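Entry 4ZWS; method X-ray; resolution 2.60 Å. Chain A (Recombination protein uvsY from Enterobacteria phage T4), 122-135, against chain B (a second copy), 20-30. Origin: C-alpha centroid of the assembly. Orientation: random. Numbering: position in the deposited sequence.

Chain A, residues 122-135: FAIKHIQDMRAFEA
Chain B (20-30) KLQYEAANNVM

How do the two segments lie against each other? Residues 122-135 of chain A are helical throughout, in a helix that begins earlier in the chain; in chain B, Lys B20 takes the N-cap position and the helix runs from Leu B21 through Met B30 and beyond. Phi and psi stay near -63° and -42° along most of both helices, with i to i+4 backbone hydrogen bonds such as Ile A127 N to Ala A123 O at 2.9 Å and Ala B25 N to Leu B21 O at 2.9 Å. The axes are almost antiparallel, at 174°, and approach to 9.0 Å. Two CA pairs fix the register: Ala A123 CA lies 5.7 Å from Ala B25 CA, and Ile A127 CA lies 5.6 Å from Gln B22 CA. The contact buries 419 Å², both sides summed.

What does the start of the chain A segment contribute? Phe A122 makes no contact, but Ala A123 points its CB toward chain B and is buried there. Its methyl takes up little room, which suits a place where the backbones come close, and Ala A123 CB lies 3.6 Å from Ala B25 O; it also meets Val B29 (chi1 t), CB to CG2 at 4.1 Å. Ile A124 turns away from chain B. Lys A125 is out of reach of it and instead bridges one turn along its own helix, Lys A125 NZ to Asp A129 OD1 at 3.2 Å, a salt bridge whose hydrogen bond is weak.

Which side chains fill the middle? Ile A127 leaves its backbone sideways, but its m,t rotamer (-65°, 167°) brings its end nearer chain B. Its CG1 lies 3.8 Å from Ala B25 CB and its CD1 3.8 Å from Ala B26 CB, so a branched aliphatic chain packs against two small methyls. Gln A128 points away. One turn after His A126, Met A130 points toward chain B, extended as m,t,t (-64°, 174°, -168°). Its SD is 3.6 Å from Gln B22 CG and its CE 4.2 Å from Ala B25 CB; this long, flexible, apolar chain is buried along the interface.

What closes the contact at the C-terminal end of the chain A segment? Gln B22, with 117 Å² covered, is the knob here, its side chain sitting among Ile A127, Met A130, Arg A131 and Glu A134. With chi angles of -71° (m), 180° (t) and 20°, it passes its aliphatic part by Met A130 and carries its amide to the polar residues beyond. Arg A131 is extended, m,t,t with chi4 at -171°, and donates a nearly straight hydrogen bond from NE to Gln B22 OE1, 3.1 Å long with an N-H...O angle of 170°; the acceptor lies at the guanidinium edge, near its plane. Glu A134 (-76°, 175°, -3°) brings OE1 to 3.6 Å from Gln B22 NE2. Both chain A residues are exposed, which suits their charge, while the neighboring Ala A132, Phe A133 and Ala A135 make no contact.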

# COMPACT_ATOMS: atom_id res chain seq x y z
N PHE A 122 -8.91 -22.91 9.77
CA PHE A 122 -7.71 -23.56 9.29
C PHE A 122 -6.97 -24.31 10.39
O PHE A 122 -6.46 -25.40 10.14
CB PHE A 122 -6.79 -22.56 8.61
CG PHE A 122 -7.35 -22.04 7.32
CD1 PHE A 122 -7.23 -22.79 6.15
CD2 PHE A 122 -7.96 -20.79 7.26
CE1 PHE A 122 -7.74 -22.32 4.95
CE2 PHE A 122 -8.46 -20.31 6.07
CZ PHE A 122 -8.35 -21.08 4.91
N ALA A 123 -6.89 -23.72 11.58
CA ALA A 123 -6.27 -24.41 12.70
C ALA A 123 -6.94 -25.77 12.92
O ALA A 123 -6.28 -26.79 13.10
CB ALA A 123 -6.34 -23.58 13.95
N ILE A 124 -8.27 -25.77 12.88
CA ILE A 124 -9.02 -27.01 13.07
C ILE A 124 -8.69 -28.04 12.00
O ILE A 124 -8.47 -29.21 12.31
CB ILE A 124 -10.54 -26.73 13.08
CG1 ILE A 124 -10.88 -25.83 14.28
CG2 ILE A 124 -11.32 -28.03 13.12
CD1 ILE A 124 -12.31 -25.33 14.31
N LYS A 125 -8.64 -27.60 10.75
CA LYS A 125 -8.28 -28.47 9.63
C LYS A 125 -6.86 -29.01 9.80
O LYS A 125 -6.61 -30.18 9.56
CB LYS A 125 -8.39 -27.72 8.30
CG LYS A 125 -8.02 -28.54 7.07
CD LYS A 125 -8.81 -29.83 7.06
CE LYS A 125 -8.36 -30.79 5.96
NZ LYS A 125 -8.98 -32.14 6.14
N HIS A 126 -5.95 -28.14 10.20
CA HIS A 126 -4.55 -28.52 10.38
C HIS A 126 -4.44 -29.62 11.44
O HIS A 126 -3.72 -30.60 11.26
CB HIS A 126 -3.72 -27.30 10.78
CG HIS A 126 -3.66 -26.23 9.72
ND1 HIS A 126 -3.24 -24.94 9.98
CD2 HIS A 126 -3.96 -26.27 8.40
CE1 HIS A 126 -3.29 -24.23 8.87
NE2 HIS A 126 -3.73 -25.01 7.89
N ILE A 127 -5.18 -29.46 12.53
CA ILE A 127 -5.17 -30.41 13.63
C ILE A 127 -5.72 -31.78 13.19
O ILE A 127 -5.20 -32.82 13.59
CB ILE A 127 -5.96 -29.87 14.83
CG1 ILE A 127 -5.26 -28.62 15.39
CG2 ILE A 127 -6.11 -30.93 15.91
CD1 ILE A 127 -6.09 -27.81 16.36
N GLN A 128 -6.77 -31.77 12.36
CA GLN A 128 -7.33 -33.01 11.83
C GLN A 128 -6.32 -33.73 10.94
O GLN A 128 -6.15 -34.95 11.04
CB GLN A 128 -8.60 -32.72 11.03
CG GLN A 128 -9.76 -32.29 11.90
CD GLN A 128 -10.92 -31.71 11.13
OE1 GLN A 128 -10.74 -30.95 10.17
NE2 GLN A 128 -12.13 -32.04 11.55
N ASP A 129 -5.65 -32.98 10.07
CA ASP A 129 -4.60 -33.51 9.21
C ASP A 129 -3.47 -34.14 10.03
O ASP A 129 -2.94 -35.20 9.65
CB ASP A 129 -4.05 -32.42 8.30
CG ASP A 129 -5.03 -32.04 7.20
OD1 ASP A 129 -6.02 -32.78 7.01
OD2 ASP A 129 -4.81 -31.01 6.53
N MET A 130 -3.11 -33.49 11.14
CA MET A 130 -2.06 -33.99 12.01
C MET A 130 -2.49 -35.31 12.66
O MET A 130 -1.70 -36.26 12.74
CB MET A 130 -1.73 -32.97 13.11
CG MET A 130 -1.15 -31.64 12.63
SD MET A 130 -0.96 -30.40 13.96
CE MET A 130 -0.62 -28.91 13.02
N ARG A 131 -3.74 -35.36 13.10
CA ARG A 131 -4.27 -36.57 13.69
C ARG A 131 -4.32 -37.73 12.70
O ARG A 131 -3.99 -38.86 13.06
CB ARG A 131 -5.64 -36.32 14.32
CG ARG A 131 -5.49 -35.50 15.57
CD ARG A 131 -6.77 -35.35 16.31
NE ARG A 131 -6.54 -34.62 17.54
CZ ARG A 131 -7.44 -34.48 18.50
NH1 ARG A 131 -8.61 -35.10 18.42
NH2 ARG A 131 -7.14 -33.78 19.59
N ALA A 132 -4.78 -37.45 11.49
CA ALA A 132 -4.80 -38.44 10.43
C ALA A 132 -3.36 -38.90 10.17
O ALA A 132 -3.10 -40.09 9.99
CB ALA A 132 -5.42 -37.88 9.17
N PHE A 133 -2.43 -37.95 10.16
CA PHE A 133 -1.03 -38.30 9.93
C PHE A 133 -0.47 -39.24 11.00
O PHE A 133 0.09 -40.27 10.66
CB PHE A 133 -0.18 -37.03 9.84
CG PHE A 133 1.30 -37.28 9.80
CD1 PHE A 133 1.91 -37.84 8.68
CD2 PHE A 133 2.11 -36.90 10.88
CE1 PHE A 133 3.28 -38.06 8.65
CE2 PHE A 133 3.48 -37.11 10.85
CZ PHE A 133 4.07 -37.69 9.74
N GLU A 134 -0.67 -38.91 12.27
CA GLU A 134 -0.15 -39.77 13.33
C GLU A 134 -0.88 -41.11 13.39
O GLU A 134 -0.40 -42.06 13.99
CB GLU A 134 -0.19 -39.09 14.69
CG GLU A 134 0.91 -38.06 14.87
CD GLU A 134 0.79 -37.30 16.17
OE1 GLU A 134 -0.18 -37.52 16.91
OE2 GLU A 134 1.70 -36.49 16.46
N ALA A 135 -2.03 -41.18 12.73
CA ALA A 135 -2.81 -42.40 12.71
C ALA A 135 -2.27 -43.28 11.59
O ALA A 135 -1.85 -44.41 11.84
CB ALA A 135 -4.29 -42.11 12.52
N LYS B 20 4.45 -30.50 21.17
CA LYS B 20 3.00 -30.36 21.32
C LYS B 20 2.38 -29.51 20.21
O LYS B 20 1.71 -28.51 20.47
CB LYS B 20 2.64 -29.76 22.69
CG LYS B 20 3.33 -30.40 23.90
CD LYS B 20 2.85 -29.74 25.19
CE LYS B 20 2.95 -28.22 25.13
NZ LYS B 20 2.71 -27.57 26.45
N LEU B 21 2.62 -29.92 18.97
CA LEU B 21 2.27 -29.13 17.81
C LEU B 21 0.75 -28.93 17.65
O LEU B 21 0.31 -27.83 17.27
CB LEU B 21 2.83 -29.79 16.55
CG LEU B 21 3.27 -28.81 15.47
CD1 LEU B 21 4.32 -27.85 16.03
CD2 LEU B 21 3.79 -29.56 14.25
N GLN B 22 -0.03 -29.96 17.93
CA GLN B 22 -1.49 -29.84 17.85
C GLN B 22 -2.04 -28.84 18.86
O GLN B 22 -2.92 -28.04 18.54
CB GLN B 22 -2.18 -31.20 18.06
CG GLN B 22 -2.00 -32.20 16.94
CD GLN B 22 -2.69 -33.53 17.21
OE1 GLN B 22 -3.60 -33.62 18.05
NE2 GLN B 22 -2.26 -34.57 16.51
N TYR B 23 -1.51 -28.88 20.08
CA TYR B 23 -1.93 -27.93 21.09
C TYR B 23 -1.59 -26.52 20.63
O TYR B 23 -2.38 -25.60 20.77
CB TYR B 23 -1.28 -28.23 22.44
CG TYR B 23 -1.52 -27.12 23.44
CD1 TYR B 23 -2.71 -27.05 24.15
CD2 TYR B 23 -0.57 -26.12 23.65
CE1 TYR B 23 -2.95 -26.03 25.06
CE2 TYR B 23 -0.80 -25.09 24.54
CZ TYR B 23 -1.99 -25.04 25.25
OH TYR B 23 -2.22 -24.02 26.14
N GLU B 24 -0.39 -26.36 20.08
CA GLU B 24 0.06 -25.05 19.68
C GLU B 24 -0.82 -24.51 18.56
O GLU B 24 -1.15 -23.31 18.54
CB GLU B 24 1.54 -25.10 19.27
CG GLU B 24 2.49 -25.45 20.42
CD GLU B 24 2.74 -24.30 21.40
OE1 GLU B 24 3.88 -24.17 21.91
OE2 GLU B 24 1.79 -23.53 21.70
N ALA B 25 -1.23 -25.39 17.65
CA ALA B 25 -2.11 -24.99 16.56
C ALA B 25 -3.43 -24.44 17.09
O ALA B 25 -3.92 -23.42 16.62
CB ALA B 25 -2.37 -26.15 15.62
N ALA B 26 -3.99 -25.13 18.09
CA ALA B 26 -5.26 -24.73 18.69
C ALA B 26 -5.12 -23.45 19.51
O ALA B 26 -5.93 -22.54 19.39
CB ALA B 26 -5.79 -25.85 19.56
N ASN B 27 -4.08 -23.38 20.32
CA ASN B 27 -3.88 -22.26 21.21
C ASN B 27 -3.52 -20.96 20.49
O ASN B 27 -3.68 -19.87 21.05
CB ASN B 27 -2.81 -22.60 22.24
CG ASN B 27 -2.77 -21.60 23.38
OD1 ASN B 27 -1.75 -20.95 23.61
ND2 ASN B 27 -3.88 -21.47 24.09
N ASN B 28 -3.03 -21.06 19.26
CA ASN B 28 -2.59 -19.87 18.54
C ASN B 28 -3.74 -18.87 18.36
O ASN B 28 -3.55 -17.67 18.48
CB ASN B 28 -2.00 -20.25 17.19
CG ASN B 28 -1.23 -19.10 16.55
OD1 ASN B 28 -0.13 -18.78 16.98
ND2 ASN B 28 -1.79 -18.49 15.51
N VAL B 29 -4.93 -19.38 18.12
CA VAL B 29 -6.10 -18.53 17.97
C VAL B 29 -6.42 -17.80 19.26
O VAL B 29 -6.82 -16.63 19.27
CB VAL B 29 -7.32 -19.34 17.56
CG1 VAL B 29 -8.35 -18.41 16.94
CG2 VAL B 29 -6.90 -20.42 16.57
N MET B 30 -6.20 -18.50 20.36
CA MET B 30 -6.47 -18.00 21.70
C MET B 30 -5.54 -16.82 21.97
O MET B 30 -5.96 -15.79 22.50
CB MET B 30 -6.25 -19.14 22.69
CG MET B 30 -6.86 -19.02 24.06
SD MET B 30 -8.61 -19.45 23.98
CE MET B 30 -9.32 -17.82 23.95